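Putative oxidoreductase (Magnetospirillum magnetotacticum, PDB 3C1A) is probably an NAD(P)-dependent oxidoreductase of the GFO/IDH/MocA family, joining a nucleotide-binding Rossmann domain to a C-terminal domain built on a mixed beta sheet. Local coordinates at residues Leu213-Thr217 with Val218-Ile222. Numbering follows the deposited sequence.
Sequences LAFST and VEAHI
Leu213 and Ala220 trade two nearly straight backbone hydrogen bonds, Leu213 N to Ala220 O and Ala220 N to Leu213 O, both 2.9 Å, and Phe215 pairs likewise with Val218, making a beta hairpin with a two-residue loop, Ser216-Thr217, whose residues form the corners of a type II' turn. The two bonds beside the turn differ: Phe215 N meets Val218 O at 2.7 Å, almost in line with the carbonyl, whereas Val218 N reaches Phe215 O at 3.0 Å from well above the carbonyl plane. Leu213, Phe215, Val218 and Ala220 share one face. There the Phe215 ring, its CG lying anti to the carbonyl carbon (chi1 -61°), runs back along the hairpin and presents its CE1 edge to Ala220 CB at 4.2 Å, while Leu213 CD2 touches Ile222 CD1 at 4.3 Å. On the opposite face Ala214 CB lies beside Glu219 CG, and Glu219 OE1 takes a weak hydrogen bond from His221 NE2. Arg186 and Asp189 hydrogen-bond to Ser216 at the turn. In the mixed sheet of the C-terminal domain, strands 190-201 and 148-158 flank the hairpin, and helix 168-184 packs Val180 and Met184 against its apolar face.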
loop_
_atom_site.group_PDB
_atom_site.type_symbol
_atom_site.label_atom_id
_atom_site.label_comp_id
_atom_site.label_asym_id
_atom_site.label_seq_id
_atom_site.Cartn_x
_atom_site.Cartn_y
_atom_site.Cartn_z
ATOM N N LEU A 213 1.613 -18.025 -1.111
ATOM C CA LEU A 213 0.693 -17.809 -2.231
ATOM C C LEU A 213 1.246 -18.584 -3.406
ATOM O O LEU A 213 2.378 -18.341 -3.812
ATOM C CB LEU A 213 0.643 -16.318 -2.606
ATOM C CG LEU A 213 -0.128 -15.327 -1.706
ATOM C CD1 LEU A 213 0.299 -15.410 -0.262
ATOM C CD2 LEU A 213 0.004 -13.886 -2.222
ATOM N N ALA A 214 0.474 -19.546 -3.921
ATOM C CA ALA A 214 0.919 -20.386 -5.040
ATOM C C ALA A 214 0.336 -19.937 -6.373
ATOM O O ALA A 214 -0.865 -19.661 -6.510
ATOM C CB ALA A 214 0.585 -21.884 -4.767
ATOM N N PHE A 215 1.211 -19.853 -7.363
ATOM C CA PHE A 215 0.848 -19.453 -8.715
ATOM C C PHE A 215 1.363 -20.535 -9.644
ATOM O O PHE A 215 2.475 -20.473 -10.133
ATOM C CB PHE A 215 1.510 -18.151 -9.072
ATOM C CG PHE A 215 1.114 -17.018 -8.194
ATOM C CD1 PHE A 215 1.803 -16.758 -7.018
ATOM C CD2 PHE A 215 0.086 -16.168 -8.578
ATOM C CE1 PHE A 215 1.448 -15.708 -6.202
ATOM C CE2 PHE A 215 -0.267 -15.095 -7.779
ATOM C CZ PHE A 215 0.420 -14.868 -6.578
ATOM N N SER A 216 0.510 -21.517 -9.860
ATOM C CA SER A 216 0.857 -22.786 -10.480
ATOM C C SER A 216 2.103 -23.349 -9.813
ATOM O O SER A 216 2.027 -23.745 -8.633
ATOM C CB SER A 216 0.959 -22.626 -11.986
ATOM O OG SER A 216 -0.322 -22.288 -12.490
ATOM N N THR A 217 3.241 -23.353 -10.512
ATOM C CA THR A 217 4.462 -23.948 -9.964
ATOM C C THR A 217 5.380 -22.955 -9.212
ATOM O O THR A 217 6.498 -23.321 -8.804
ATOM C CB THR A 217 5.289 -24.613 -11.078
ATOM O OG1 THR A 217 5.746 -23.610 -12.000
ATOM C CG2 THR A 217 4.445 -25.671 -11.808
ATOM N N VAL A 218 4.914 -21.722 -9.011
ATOM C CA VAL A 218 5.758 -20.669 -8.453
ATOM C C VAL A 218 5.121 -20.274 -7.128
ATOM O O VAL A 218 3.915 -20.001 -7.094
ATOM C CB VAL A 218 5.806 -19.434 -9.392
ATOM C CG1 VAL A 218 6.536 -18.253 -8.745
ATOM C CG2 VAL A 218 6.422 -19.786 -10.723
ATOM N N GLU A 219 5.908 -20.260 -6.053
ATOM C CA GLU A 219 5.405 -19.799 -4.750
ATOM C C GLU A 219 6.017 -18.485 -4.362
ATOM O O GLU A 219 7.186 -18.230 -4.657
ATOM C CB GLU A 219 5.687 -20.805 -3.647
ATOM C CG GLU A 219 4.824 -22.021 -3.739
ATOM C CD GLU A 219 4.899 -22.877 -2.520
ATOM O OE1 GLU A 219 5.926 -22.814 -1.811
ATOM O OE2 GLU A 219 3.915 -23.605 -2.263
ATOM N N ALA A 220 5.193 -17.658 -3.715
ATOM C CA ALA A 220 5.599 -16.401 -3.086
ATOM C C ALA A 220 5.466 -16.643 -1.609
ATOM O O ALA A 220 4.414 -17.120 -1.151
ATOM C CB ALA A 220 4.701 -15.236 -3.516
ATOM N N HIS A 221 6.537 -16.418 -0.868
ATOM C CA HIS A 221 6.552 -16.526 0.603
ATOM C C HIS A 221 6.774 -15.131 1.194
ATOM O O HIS A 221 7.793 -14.451 0.948
ATOM C CB HIS A 221 7.638 -17.465 1.130
ATOM C CG HIS A 221 7.549 -18.868 0.600
ATOM N ND1 HIS A 221 8.540 -19.431 -0.171
ATOM C CD2 HIS A 221 6.596 -19.821 0.731
ATOM C CE1 HIS A 221 8.200 -20.664 -0.500
ATOM N NE2 HIS A 221 7.027 -20.929 0.040
ATOM N N ILE A 222 5.805 -14.704 1.977
ATOM C CA ILE A 222 5.802 -13.373 2.554
ATOM C C ILE A 222 5.943 -13.481 4.054
ATOM O O ILE A 222 5.017 -13.913 4.718
ATOM C CB ILE A 222 4.470 -12.670 2.246
ATOM C CG1 ILE A 222 4.317 -12.439 0.733
ATOM C CG2 ILE A 222 4.247 -11.410 3.111
ATOM C CD1 ILE A 222 2.858 -11.971 0.332
#